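Long-range contacts in possible metal-dependent hydrolase (Veillonella parvula, PDB 3RPC), which is probably a metal-dependent hydrolase of the metallo-beta-lactamase superfamily, carrying two zinc ions side by side in its metal centre: residues T8-A13 with D53-M58; F29-D34 with H77-A82; S89-V94 with F108-I113; G130-V135 with D201-G206; V166-W171 with I188-Y193. All blocks are in the same frame, centred on the assembly; numbering follows the deposited sequence.

Contact 1 (T8-A13 with D53-M58); sequences THIRNA and DLPLSM
Ile10 CA, at the end of strand 6-11, lies 6.6 Å from Pro55 CA, and Arg11 CA 6.5 Å from Leu54 CA, with no hydrogen bond between the backbones. Ile10 and Arg11 form a classic beta bulge. Leu54 CD2 sits over the centre of one face of the Arg11 guanidinium, 3.6 Å from Arg11 CZ, and the side chains cross at about a right angle. A bend at chi3 (61°) turns Arg11 NE off the otherwise extended chain. Its nitrogens are bound by carbonyls of the same long loop that carries 53-58, Arg11 NH1 by Val52 O and Arg11 NH2 by Phe29 O and Ala31 O. Ile10 supplies the apolar half: Ile10 CG2 lies 3.9 Å from Leu54 CD2 and 4.0 Å from Pro55 CD, and Ile10 CD1 3.8 Å from Leu56 CD2. Pro55 CG rests against the strand backbone, 3.3 Å from Ile10 O. Leu61 of helix 58-62 also touches Ile10, Leu54 and Leu56. Across the segments the hold is thus apolar, with a methyl group against a flat cation, whereas hydrogen bonds from other parts of that loop fix the plane of the cation.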
# COMPACT_ATOMS: atom_id res chain seq x y z
N THR A 8 24.65 6.04 -10.94
CA THR A 8 25.51 5.08 -11.59
C THR A 8 24.86 3.72 -11.51
O THR A 8 24.68 3.17 -10.42
CB THR A 8 26.89 5.02 -10.92
OG1 THR A 8 27.55 6.28 -11.07
CG2 THR A 8 27.73 3.93 -11.58
N HIS A 9 24.49 3.16 -12.66
CA HIS A 9 23.91 1.84 -12.63
C HIS A 9 24.99 0.79 -12.40
O HIS A 9 26.07 0.90 -12.96
CB HIS A 9 23.15 1.51 -13.91
CG HIS A 9 22.33 0.28 -13.75
ND1 HIS A 9 21.44 0.14 -12.70
CD2 HIS A 9 22.31 -0.89 -14.42
CE1 HIS A 9 20.89 -1.05 -12.76
NE2 HIS A 9 21.39 -1.70 -13.79
N ILE A 10 24.70 -0.21 -11.57
CA ILE A 10 25.68 -1.27 -11.31
C ILE A 10 25.27 -2.57 -12.02
O ILE A 10 25.91 -2.99 -12.97
CB ILE A 10 25.93 -1.50 -9.80
CG1 ILE A 10 26.42 -0.20 -9.15
CG2 ILE A 10 26.95 -2.62 -9.58
CD1 ILE A 10 27.72 0.34 -9.72
N ARG A 11 24.17 -3.18 -11.58
CA ARG A 11 23.75 -4.45 -12.17
C ARG A 11 22.38 -4.82 -11.61
O ARG A 11 22.19 -4.75 -10.41
CB ARG A 11 24.76 -5.57 -11.86
CG ARG A 11 24.47 -6.87 -12.62
CD ARG A 11 25.43 -8.00 -12.22
NE ARG A 11 25.32 -8.31 -10.80
CZ ARG A 11 26.11 -9.17 -10.15
NH1 ARG A 11 27.06 -9.83 -10.80
NH2 ARG A 11 25.94 -9.37 -8.85
N ASN A 12 21.47 -5.24 -12.48
CA ASN A 12 20.07 -5.53 -12.10
C ASN A 12 19.40 -4.29 -11.50
O ASN A 12 19.23 -3.29 -12.19
CB ASN A 12 19.98 -6.74 -11.16
CG ASN A 12 18.58 -7.36 -11.14
OD1 ASN A 12 17.95 -7.52 -12.19
ND2 ASN A 12 18.11 -7.71 -9.95
N ALA A 13 19.05 -4.34 -10.21
CA ALA A 13 18.48 -3.17 -9.54
C ALA A 13 19.50 -2.46 -8.65
O ALA A 13 19.17 -1.51 -7.94
CB ALA A 13 17.25 -3.56 -8.70
N ASP A 53 29.06 -10.67 -14.54
CA ASP A 53 29.81 -10.20 -13.39
C ASP A 53 29.55 -8.72 -13.18
O ASP A 53 29.01 -8.04 -14.05
CB ASP A 53 31.31 -10.44 -13.61
CG ASP A 53 31.72 -11.86 -13.27
OD1 ASP A 53 31.49 -12.30 -12.12
OD2 ASP A 53 32.26 -12.55 -14.17
N LEU A 54 29.92 -8.21 -12.01
CA LEU A 54 29.82 -6.78 -11.75
C LEU A 54 30.71 -6.02 -12.73
O LEU A 54 31.73 -6.54 -13.19
CB LEU A 54 30.27 -6.47 -10.32
CG LEU A 54 29.41 -7.00 -9.17
CD1 LEU A 54 30.13 -6.82 -7.83
CD2 LEU A 54 28.02 -6.33 -9.13
N PRO A 55 30.32 -4.78 -13.05
CA PRO A 55 31.08 -3.97 -14.02
C PRO A 55 32.26 -3.22 -13.41
O PRO A 55 33.00 -2.55 -14.14
CB PRO A 55 30.03 -2.96 -14.50
CG PRO A 55 29.18 -2.75 -13.28
CD PRO A 55 29.05 -4.13 -12.66
N LEU A 56 32.45 -3.34 -12.10
CA LEU A 56 33.57 -2.68 -11.44
C LEU A 56 34.04 -3.51 -10.26
O LEU A 56 33.34 -4.40 -9.80
CB LEU A 56 33.18 -1.27 -11.00
CG LEU A 56 32.23 -1.08 -9.82
CD1 LEU A 56 32.02 0.40 -9.56
CD2 LEU A 56 30.88 -1.78 -10.04
N SER A 57 35.25 -3.23 -9.79
CA SER A 57 35.80 -3.92 -8.63
C SER A 57 35.02 -3.57 -7.38
O SER A 57 34.40 -2.51 -7.28
CB SER A 57 37.27 -3.54 -8.43
OG SER A 57 37.36 -2.20 -7.97
N MSE A 58 35.06 -4.47 -6.41
CA MSE A 58 34.35 -4.25 -5.15
C MSE A 58 34.85 -2.97 -4.47
O MSE A 58 34.08 -2.23 -3.86
CB MSE A 58 34.51 -5.45 -4.23
CG MSE A 58 33.69 -5.36 -2.96
SE MSE A 58 31.76 -5.35 -3.26
CE MSE A 58 31.57 -7.08 -4.11

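Contact 2 (F29-D34 with H77-A82); sequences FLAPKD and HWDDTA. With ZN (zinc ion), chain F.
Asp79 turns its CG between its own backbone N and carbonyl carbon (chi1 73°), which carries the carboxylate up to the peptide nitrogens of Leu30 and Ala31. Leu30 N gives a nearly straight bond of 2.9 Å to Asp79 OD1, with 171° at the hydrogen. Ala82 N donates to the same oxygen at 3.0 Å, so that Asp79 N-caps helix 80-85. The two donors reach Asp79 OD1 from opposite faces of the carboxylate, both well out of its plane. The other oxygen, Asp79 OD2, takes a weak bond from Ala31 N at 2.9 Å. Asp79 CG lies at the edge of the Phe29 ring, in its plane, with Phe29 CD1 3.4 Å from Asp79 OD2 and the ring and carboxylate planes 79° apart. Beyond the cap, Thr81 CG2 packs 3.7 Å from Leu30 CB, and Leu30 CD1 lies 4.1 Å from Ala82 CB. His77 NE2 binds a zinc ion at 2.2 Å. Asp76, Asp168 and His226 are the metal's other protein ligands, while His77 ND1 is hydrogen-bonded to Asp27. His77 closes the HxHxDH motif (His72, His74, Asp76, His77) of the metallo-beta-lactamase superfamily, and the Asp79 cap starts the helix that follows it.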
# COMPACT_ATOMS: atom_id res chain seq x y z
N PHE A 29 22.97 -6.55 -4.78
CA PHE A 29 23.01 -7.98 -5.06
C PHE A 29 24.35 -8.14 -5.76
O PHE A 29 24.48 -7.80 -6.93
CB PHE A 29 21.83 -8.31 -5.98
CG PHE A 29 21.91 -9.65 -6.69
CD1 PHE A 29 22.36 -10.79 -6.04
CD2 PHE A 29 21.46 -9.76 -8.00
CE1 PHE A 29 22.40 -12.02 -6.71
CE2 PHE A 29 21.49 -10.98 -8.67
CZ PHE A 29 21.96 -12.11 -8.02
N LEU A 30 25.35 -8.61 -5.02
CA LEU A 30 26.74 -8.44 -5.46
C LEU A 30 27.47 -9.72 -5.85
O LEU A 30 28.67 -9.69 -6.12
CB LEU A 30 27.54 -7.66 -4.39
CG LEU A 30 26.93 -6.31 -3.97
CD1 LEU A 30 27.82 -5.58 -2.96
CD2 LEU A 30 26.67 -5.44 -5.20
N ALA A 31 26.76 -10.85 -5.89
CA ALA A 31 27.39 -12.15 -6.14
C ALA A 31 28.12 -12.21 -7.47
O ALA A 31 27.71 -11.60 -8.46
CB ALA A 31 26.34 -13.26 -6.08
N PRO A 32 29.22 -12.98 -7.53
CA PRO A 32 29.86 -13.20 -8.83
C PRO A 32 28.93 -13.92 -9.81
O PRO A 32 27.97 -14.57 -9.39
CB PRO A 32 31.06 -14.10 -8.49
CG PRO A 32 31.33 -13.83 -7.02
CD PRO A 32 29.97 -13.57 -6.41
N LYS A 33 29.23 -13.80 -11.10
CA LYS A 33 28.51 -14.49 -12.16
C LYS A 33 28.20 -15.95 -11.83
O LYS A 33 29.08 -16.70 -11.38
CB LYS A 33 29.32 -14.39 -13.46
CG LYS A 33 28.71 -15.11 -14.66
CD LYS A 33 29.50 -14.81 -15.93
CE LYS A 33 28.97 -15.58 -17.13
NZ LYS A 33 29.75 -15.24 -18.36
N ASP A 34 26.96 -16.35 -12.06
CA ASP A 34 26.53 -17.75 -11.98
C ASP A 34 26.61 -18.37 -10.58
O ASP A 34 26.59 -19.59 -10.43
CB ASP A 34 27.28 -18.61 -13.01
CG ASP A 34 26.81 -18.34 -14.44
OD1 ASP A 34 25.79 -17.65 -14.60
OD2 ASP A 34 27.46 -18.83 -15.39
N HIS A 77 18.17 -8.36 -4.57
CA HIS A 77 18.28 -7.01 -4.01
C HIS A 77 19.13 -6.94 -2.74
O HIS A 77 19.42 -5.85 -2.26
CB HIS A 77 16.87 -6.45 -3.73
CG HIS A 77 16.04 -6.35 -4.97
ND1 HIS A 77 15.79 -5.16 -5.60
CD2 HIS A 77 15.46 -7.31 -5.72
CE1 HIS A 77 15.07 -5.38 -6.68
NE2 HIS A 77 14.86 -6.68 -6.78
N TRP A 78 19.51 -8.09 -2.21
CA TRP A 78 20.22 -8.17 -0.93
C TRP A 78 20.75 -9.58 -0.79
O TRP A 78 19.99 -10.53 -0.59
CB TRP A 78 19.28 -7.84 0.24
CG TRP A 78 19.96 -7.84 1.59
CD1 TRP A 78 19.77 -8.73 2.60
CD2 TRP A 78 20.91 -6.88 2.06
NE1 TRP A 78 20.57 -8.39 3.68
CE2 TRP A 78 21.28 -7.26 3.37
CE3 TRP A 78 21.50 -5.75 1.49
CZ2 TRP A 78 22.20 -6.54 4.12
CZ3 TRP A 78 22.43 -5.04 2.24
CH2 TRP A 78 22.77 -5.44 3.54
N ASP A 79 22.06 -9.75 -0.94
CA ASP A 79 22.61 -11.11 -0.95
C ASP A 79 23.77 -11.29 0.01
O ASP A 79 24.24 -10.32 0.62
CB ASP A 79 22.98 -11.56 -2.38
CG ASP A 79 24.23 -10.89 -2.92
OD1 ASP A 79 24.57 -9.76 -2.48
OD2 ASP A 79 24.85 -11.49 -3.82
N ASP A 80 24.21 -12.54 0.16
CA ASP A 80 25.31 -12.86 1.06
C ASP A 80 26.57 -12.06 0.74
O ASP A 80 27.25 -11.59 1.65
CB ASP A 80 25.62 -14.35 1.03
CG ASP A 80 24.65 -15.17 1.87
OD1 ASP A 80 23.94 -14.56 2.70
OD2 ASP A 80 24.62 -16.41 1.71
N THR A 81 26.85 -11.87 -0.54
CA THR A 81 28.03 -11.11 -0.92
C THR A 81 27.93 -9.69 -0.38
O THR A 81 28.90 -9.16 0.17
CB THR A 81 28.24 -11.09 -2.43
OG1 THR A 81 28.35 -12.44 -2.91
CG2 THR A 81 29.49 -10.30 -2.78
N ALA A 82 26.76 -9.08 -0.52
CA ALA A 82 26.55 -7.75 0.03
C ALA A 82 26.71 -7.75 1.54
O ALA A 82 27.38 -6.89 2.10
CB ALA A 82 25.17 -7.23 -0.36
ZN ZN F . 13.69 -7.93 -8.17
O HOH W 1 13.16 -9.60 -6.67
O HOH W 2 12.14 -9.38 -9.62

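Contact 3 (S89-V94 with F108-I113); sequences SLPIFV and FIDVRI
Strands 92-94 and 111-113 are the two parallel arms of a beta-alpha-beta unit, linked by helix 97-105, and Ile92, Phe93 and Val94 pair with Val111, Arg112 and Ile113. The ladder has three rungs: Ile92 N to Asp110 O at 2.9 Å, Arg112 N to Ile92 O at 2.8 Å and Val94 N to Arg112 O at 2.9 Å. On one face of the sheet Val94 CG1 meets Val111 CG1 at 3.7 Å, and Ile92 CD1 reaches Phe108 CD1. Helix 97-105 touches Val94, Phe108 and Ile113. On the other face Arg112 runs alongside Phe93, with CD 3.9 Å from Phe93 CE1, and extends to grip Asp110 side-on. Arg112 NE bonds to Asp110 OD1 and NH2 makes a 2.9 Å salt bridge to Asp110 OD2, while Pro91 CB lies over one face of the guanidinium, offset toward its rim. One water joins Asp110 OD2 to Ser89 O, and a second Asp110 N to Leu90 O. This is a parallel crossover at the edge of one sheet of the αβ/βα sandwich.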
# COMPACT_ATOMS: atom_id res chain seq x y z
N SER A 89 28.83 -0.69 9.80
CA SER A 89 28.47 0.56 10.45
C SER A 89 27.71 1.54 9.54
O SER A 89 27.23 2.57 10.02
CB SER A 89 29.71 1.23 11.04
OG SER A 89 30.65 1.48 10.02
N LEU A 90 27.60 1.23 8.25
CA LEU A 90 26.87 2.12 7.35
C LEU A 90 25.38 2.09 7.66
O LEU A 90 24.82 1.02 7.91
CB LEU A 90 27.07 1.72 5.89
CG LEU A 90 28.43 2.06 5.28
CD1 LEU A 90 28.53 1.48 3.88
CD2 LEU A 90 28.63 3.58 5.27
N PRO A 91 24.73 3.26 7.64
CA PRO A 91 23.27 3.27 7.80
C PRO A 91 22.60 2.47 6.68
O PRO A 91 22.93 2.66 5.51
CB PRO A 91 22.91 4.76 7.67
CG PRO A 91 24.18 5.47 8.03
CD PRO A 91 25.28 4.61 7.49
N ILE A 92 21.66 1.60 7.05
CA ILE A 92 20.89 0.80 6.10
C ILE A 92 19.43 1.17 6.26
O ILE A 92 18.87 1.03 7.34
CB ILE A 92 21.02 -0.71 6.39
CG1 ILE A 92 22.47 -1.09 6.74
CG2 ILE A 92 20.46 -1.53 5.23
CD1 ILE A 92 23.48 -0.83 5.62
N PHE A 93 18.81 1.64 5.18
CA PHE A 93 17.41 2.04 5.21
C PHE A 93 16.58 0.87 4.69
O PHE A 93 16.89 0.31 3.66
CB PHE A 93 17.20 3.27 4.33
CG PHE A 93 17.81 4.52 4.92
CD1 PHE A 93 17.09 5.29 5.81
CD2 PHE A 93 19.09 4.91 4.57
CE1 PHE A 93 17.65 6.43 6.37
CE2 PHE A 93 19.66 6.05 5.12
CZ PHE A 93 18.93 6.81 6.02
N VAL A 94 15.53 0.52 5.44
CA VAL A 94 14.72 -0.64 5.12
C VAL A 94 13.23 -0.31 5.22
O VAL A 94 12.86 0.77 5.67
CB VAL A 94 15.05 -1.83 6.06
CG1 VAL A 94 16.54 -2.20 5.96
CG2 VAL A 94 14.67 -1.50 7.51
N PHE A 108 24.56 -5.70 11.00
CA PHE A 108 24.46 -4.26 10.75
C PHE A 108 23.91 -3.52 11.97
O PHE A 108 22.86 -3.88 12.49
CB PHE A 108 23.66 -4.01 9.46
CG PHE A 108 24.38 -4.52 8.23
CD1 PHE A 108 25.28 -3.71 7.55
CD2 PHE A 108 24.21 -5.83 7.80
CE1 PHE A 108 25.97 -4.19 6.45
CE2 PHE A 108 24.91 -6.31 6.70
CZ PHE A 108 25.79 -5.49 6.03
N ILE A 109 24.63 -2.51 12.43
CA ILE A 109 24.33 -1.90 13.72
C ILE A 109 23.51 -0.62 13.63
O ILE A 109 23.05 -0.11 14.65
CB ILE A 109 25.62 -1.56 14.49
CG1 ILE A 109 26.41 -0.49 13.73
CG2 ILE A 109 26.47 -2.81 14.69
CD1 ILE A 109 27.60 0.06 14.52
N ASP A 110 23.30 -0.13 12.41
CA ASP A 110 22.54 1.10 12.21
C ASP A 110 21.53 0.89 11.09
O ASP A 110 21.73 1.34 9.96
CB ASP A 110 23.49 2.26 11.89
CG ASP A 110 22.78 3.59 11.83
OD1 ASP A 110 21.56 3.64 12.11
OD2 ASP A 110 23.45 4.60 11.52
N VAL A 111 20.45 0.20 11.42
CA VAL A 111 19.39 -0.10 10.45
C VAL A 111 18.16 0.75 10.78
O VAL A 111 17.71 0.77 11.93
CB VAL A 111 19.04 -1.60 10.47
CG1 VAL A 111 17.99 -1.92 9.40
CG2 VAL A 111 20.30 -2.44 10.26
N ARG A 112 17.62 1.43 9.78
CA ARG A 112 16.59 2.44 9.99
C ARG A 112 15.38 2.14 9.13
O ARG A 112 15.48 2.09 7.91
CB ARG A 112 17.13 3.83 9.63
CG ARG A 112 18.47 4.18 10.31
CD ARG A 112 18.93 5.61 9.99
NE ARG A 112 20.28 5.85 10.51
CZ ARG A 112 20.94 7.00 10.41
NH1 ARG A 112 20.39 8.06 9.85
NH2 ARG A 112 22.17 7.08 10.92
N ILE A 113 14.23 1.96 9.78
CA ILE A 113 12.98 1.69 9.08
C ILE A 113 12.36 2.98 8.59
O ILE A 113 12.14 3.91 9.37
CB ILE A 113 11.96 1.01 10.01
CG1 ILE A 113 12.52 -0.30 10.55
CG2 ILE A 113 10.65 0.76 9.26
CD1 ILE A 113 11.75 -0.85 11.75
O HOH W 3 26.15 4.36 11.56
O HOH W 4 24.48 -0.72 9.90

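Contact 4 (G130-V135 with D201-G206); sequences GSHGTV and DSIIMG. With ZN (zinc ion), chain E.
His132 ND1 donates to Ile203 O at 2.9 Å, the one direct hydrogen bond between the two loops. The acceptor lies close to the plane of the imidazole, while the donor stands 45° above the carbonyl plane. His132 CG stands anti to the backbone N (chi1 -159°), 4.0 Å from Ile203 O, and on the far side of the ring His132 NE2 binds a zinc ion at 2.1 Å. His72, His74 and Asp168 complete the protein ligands of this metal, and a water that also touches the second zinc sits 2.0 Å from it. As a second-shell partner, Ile203 O fixes the rotation of the imidazole and would be expected to make His132 NE2 a stronger donor to the metal. Two methyls bear on the same ring carbon: Ile203 CD1 and Ile204 CG2 each lie 3.6 Å from His132 CE1. Next in the chain, Gly133 passes Ile203 with CA atoms 3.9 Å apart, and its backbone angles suit a residue without a side chain. Further out, Thr134 CG2 packs 3.9 Å from Asp201 CB, and a water links Thr134 OG1 to Asp201 OD2. The 201-206 loop is itself shaped by an ST turn, in which Ser202 OG accepts from Ile204 N. His132, bound to zinc through NE2 and to a backbone carbonyl through ND1, is a first-shell ligand of the dinuclear zinc site of the metallo-beta-lactamase fold.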
# COMPACT_ATOMS: atom_id res chain seq x y z
N GLY A 130 3.74 -0.49 -3.06
CA GLY A 130 3.89 -1.33 -4.23
C GLY A 130 3.27 -2.70 -4.03
O GLY A 130 3.06 -3.16 -2.89
N SER A 131 2.98 -3.36 -5.14
CA SER A 131 2.54 -4.76 -5.13
C SER A 131 3.44 -5.54 -6.07
O SER A 131 3.47 -5.26 -7.27
CB SER A 131 1.09 -4.87 -5.59
OG SER A 131 0.26 -4.11 -4.73
N HIS A 132 4.16 -6.51 -5.52
CA HIS A 132 5.16 -7.28 -6.27
C HIS A 132 4.47 -8.44 -7.00
O HIS A 132 4.87 -9.60 -6.86
CB HIS A 132 6.19 -7.81 -5.25
CG HIS A 132 7.53 -8.19 -5.82
ND1 HIS A 132 7.79 -8.28 -7.17
CD2 HIS A 132 8.69 -8.51 -5.19
CE1 HIS A 132 9.06 -8.64 -7.35
NE2 HIS A 132 9.62 -8.79 -6.16
N GLY A 133 3.43 -8.11 -7.78
CA GLY A 133 2.59 -9.10 -8.43
C GLY A 133 1.18 -8.58 -8.63
O GLY A 133 0.78 -7.60 -8.01
N THR A 134 0.42 -9.24 -9.51
CA THR A 134 -0.96 -8.87 -9.74
C THR A 134 -1.86 -9.42 -8.64
O THR A 134 -1.44 -10.26 -7.84
CB THR A 134 -1.46 -9.46 -11.06
OG1 THR A 134 -1.37 -10.89 -10.97
CG2 THR A 134 -0.62 -8.97 -12.22
N VAL A 135 -3.11 -8.96 -8.62
CA VAL A 135 -4.08 -9.44 -7.64
C VAL A 135 -4.23 -10.95 -7.70
O VAL A 135 -4.24 -11.62 -6.66
CB VAL A 135 -5.45 -8.77 -7.82
CG1 VAL A 135 -6.50 -9.44 -6.94
CG2 VAL A 135 -5.36 -7.30 -7.52
N ASP A 201 1.21 -12.57 -16.60
CA ASP A 201 1.69 -11.21 -16.39
C ASP A 201 3.06 -11.20 -15.71
O ASP A 201 3.84 -12.12 -15.90
CB ASP A 201 0.65 -10.40 -15.61
CG ASP A 201 -0.64 -10.24 -16.39
OD1 ASP A 201 -0.55 -9.87 -17.58
OD2 ASP A 201 -1.73 -10.49 -15.82
N SER A 202 3.36 -10.17 -14.93
CA SER A 202 4.68 -10.08 -14.30
C SER A 202 4.58 -9.67 -12.84
O SER A 202 3.59 -9.09 -12.40
CB SER A 202 5.55 -9.08 -15.07
OG SER A 202 6.82 -8.87 -14.46
N ILE A 203 5.62 -9.99 -12.08
CA ILE A 203 5.74 -9.48 -10.71
C ILE A 203 6.37 -8.09 -10.64
O ILE A 203 6.41 -7.50 -9.56
CB ILE A 203 6.55 -10.44 -9.83
CG1 ILE A 203 7.95 -10.65 -10.41
CG2 ILE A 203 5.80 -11.76 -9.66
CD1 ILE A 203 8.89 -11.47 -9.52
N ILE A 204 6.89 -7.59 -11.75
CA ILE A 204 7.40 -6.22 -11.80
C ILE A 204 6.88 -5.56 -13.08
O ILE A 204 5.90 -6.01 -13.65
CB ILE A 204 8.95 -6.13 -11.69
CG1 ILE A 204 9.65 -6.93 -12.79
CG2 ILE A 204 9.41 -6.63 -10.32
CD1 ILE A 204 11.19 -6.75 -12.82
N MSE A 205 7.53 -4.48 -13.49
CA MSE A 205 7.10 -3.75 -14.69
C MSE A 205 7.81 -4.21 -15.97
O MSE A 205 8.76 -5.00 -15.93
CB MSE A 205 7.31 -2.25 -14.47
CG MSE A 205 6.29 -1.66 -13.52
SE MSE A 205 6.77 0.13 -12.97
CE MSE A 205 5.19 0.51 -11.91
N GLY A 206 7.31 -3.73 -17.11
CA GLY A 206 7.91 -3.97 -18.41
C GLY A 206 7.67 -2.79 -19.34
O GLY A 206 7.46 -1.66 -18.89
ZN ZN E . 11.69 -8.74 -5.62
O HOH W 5 -2.24 -11.76 -13.44
O HOH W 1 13.16 -9.60 -6.67

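Contact 5 (V166-W171 with I188-Y193); sequences VGDTVW and IMNTGY. With ZN (zinc ion), chain E; ZN (zinc ion), chain F.
Asn190 crosses the carboxylate of Asp168 at about a right angle, amide and carboxylate planes 85° apart, and its ND2 donates a weak bond of 2.8 Å to Asp168 OD1. This is the bridging aspartate of the dinuclear centre in the metallo-beta-lactamase fold: Asp168 OD2 binds one zinc ion at 2.1 Å and the other at 2.4 Å. His72, His74 and His132 hold the more distant of these two metals, and Asp76, His77 and His226 the nearer. With one oxygen given to both zinc ions, Asp168 OD1 accepts from the second-shell amide, which probably helps to set the turn of the carboxylate; the bond is strongly bent, with 127° at the hydrogen. Asp168 is also the centre of an inverse gamma turn, Thr169 N returning weakly to Gly167 O.

Before this turn the 166-171 loop follows on from strand 163-165, which pairs in parallel with strand 186-190. Val166 N continues that pairing with a 3.0 Å bond to Ile188 O, nearly straight at 172°. After it the two chains draw apart and water fills the sheet bonds. One molecule accepts from Gly167 N and donates to Ile188 O, and a second accepts from Asn190 N. Val166 CG2 lies against the strand backbone, 3.4 Å from Ile188 O. The second of these waters donates in turn to Gly167 O, at 2.8 Å.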
# COMPACT_ATOMS: atom_id res chain seq x y z
N VAL A 166 11.17 3.37 -8.07
CA VAL A 166 9.82 2.80 -8.03
C VAL A 166 9.77 1.45 -7.29
O VAL A 166 8.80 1.16 -6.56
CB VAL A 166 9.27 2.63 -9.45
CG1 VAL A 166 7.84 2.05 -9.40
CG2 VAL A 166 9.26 3.98 -10.16
N GLY A 167 10.80 0.64 -7.48
CA GLY A 167 10.91 -0.64 -6.80
C GLY A 167 10.24 -1.80 -7.52
O GLY A 167 9.72 -1.66 -8.63
N ASP A 168 10.26 -2.96 -6.87
CA ASP A 168 9.65 -4.17 -7.42
C ASP A 168 8.13 -4.16 -7.22
O ASP A 168 7.62 -4.76 -6.27
CB ASP A 168 10.27 -5.42 -6.79
CG ASP A 168 11.53 -5.90 -7.52
OD1 ASP A 168 12.10 -5.14 -8.32
OD2 ASP A 168 11.94 -7.06 -7.30
N THR A 169 7.44 -3.46 -8.10
CA THR A 169 5.98 -3.38 -8.07
C THR A 169 5.46 -3.37 -9.49
O THR A 169 6.15 -2.93 -10.41
CB THR A 169 5.52 -2.11 -7.32
OG1 THR A 169 4.08 -2.05 -7.30
CG2 THR A 169 6.10 -0.85 -7.95
N VAL A 170 4.25 -3.87 -9.65
CA VAL A 170 3.50 -3.64 -10.88
C VAL A 170 2.82 -2.27 -10.79
O VAL A 170 2.90 -1.60 -9.76
CB VAL A 170 2.46 -4.75 -11.12
CG1 VAL A 170 3.12 -6.12 -11.16
CG2 VAL A 170 1.33 -4.72 -10.06
N TRP A 171 2.17 -1.84 -11.86
CA TRP A 171 1.54 -0.52 -11.84
C TRP A 171 0.26 -0.56 -11.01
O TRP A 171 -0.72 -1.16 -11.42
CB TRP A 171 1.22 -0.06 -13.26
CG TRP A 171 0.92 1.39 -13.33
CD1 TRP A 171 -0.21 2.02 -12.88
CD2 TRP A 171 1.75 2.41 -13.88
NE1 TRP A 171 -0.12 3.37 -13.11
CE2 TRP A 171 1.07 3.64 -13.73
CE3 TRP A 171 3.01 2.41 -14.50
CZ2 TRP A 171 1.61 4.85 -14.18
CZ3 TRP A 171 3.54 3.61 -14.94
CH2 TRP A 171 2.84 4.81 -14.77
N ILE A 188 13.29 5.89 -11.66
CA ILE A 188 14.09 4.69 -11.88
C ILE A 188 13.14 3.49 -11.75
O ILE A 188 12.57 3.26 -10.68
CB ILE A 188 15.23 4.58 -10.84
CG1 ILE A 188 16.14 5.81 -10.93
CG2 ILE A 188 16.04 3.32 -11.07
CD1 ILE A 188 17.09 5.95 -9.75
N MSE A 189 12.97 2.76 -12.85
CA MSE A 189 11.96 1.70 -12.97
C MSE A 189 12.58 0.34 -13.20
O MSE A 189 13.54 0.21 -13.97
CB MSE A 189 11.05 1.99 -14.16
CG MSE A 189 10.46 3.38 -14.23
SE MSE A 189 9.46 3.58 -15.90
CE MSE A 189 8.12 2.17 -15.66
N ASN A 190 12.03 -0.68 -12.55
CA ASN A 190 12.46 -2.06 -12.74
C ASN A 190 11.61 -2.69 -13.84
O ASN A 190 10.45 -3.05 -13.61
CB ASN A 190 12.32 -2.83 -11.43
CG ASN A 190 13.33 -2.37 -10.39
OD1 ASN A 190 14.34 -1.75 -10.74
ND2 ASN A 190 13.07 -2.67 -9.12
N THR A 191 12.18 -2.80 -15.04
CA THR A 191 11.38 -3.09 -16.23
C THR A 191 11.72 -4.42 -16.90
O THR A 191 11.39 -4.63 -18.07
CB THR A 191 11.51 -1.96 -17.28
OG1 THR A 191 12.87 -1.86 -17.74
CG2 THR A 191 11.09 -0.63 -16.68
N GLY A 192 12.36 -5.31 -16.15
CA GLY A 192 12.73 -6.61 -16.68
C GLY A 192 11.60 -7.61 -16.85
O GLY A 192 11.82 -8.70 -17.38
N TYR A 193 10.39 -7.26 -16.40
CA TYR A 193 9.23 -8.11 -16.64
C TYR A 193 9.49 -9.56 -16.21
O TYR A 193 9.35 -10.51 -16.99
CB TYR A 193 8.82 -8.03 -18.11
CG TYR A 193 7.37 -8.35 -18.41
CD1 TYR A 193 6.35 -7.52 -17.98
CD2 TYR A 193 7.04 -9.46 -19.18
CE1 TYR A 193 5.02 -7.80 -18.30
CE2 TYR A 193 5.73 -9.75 -19.51
CZ TYR A 193 4.73 -8.92 -19.06
OH TYR A 193 3.42 -9.22 -19.38
ZN ZN E . 11.69 -8.74 -5.62
ZN ZN F . 13.69 -7.93 -8.17
O HOH W 6 9.69 -0.32 -11.05
O HOH W 7 13.01 0.98 -9.20
O HOH W 1 13.16 -9.60 -6.67
O HOH W 2 12.14 -9.38 -9.62

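In the fold
From the N terminus, strand 6-11 opens contact 1, which closes on the loop before helix 58-62. Contact 2 starts within that span and closes at helix 80-85, so the two cross, and the Arg11 guanidinium joins them. Contact 3 follows in series, a short crossover at the edge of the first sheet, touching contact 2 where Trp78 packs on Phe108. Contact 4 closes the longest loop, from 130-135 to 201-206, and contact 5 lies wholly inside it, on the second sheet. Contacts 2, 4 and 5 converge on the zinc pair, which thereby ties loops of both sheets together.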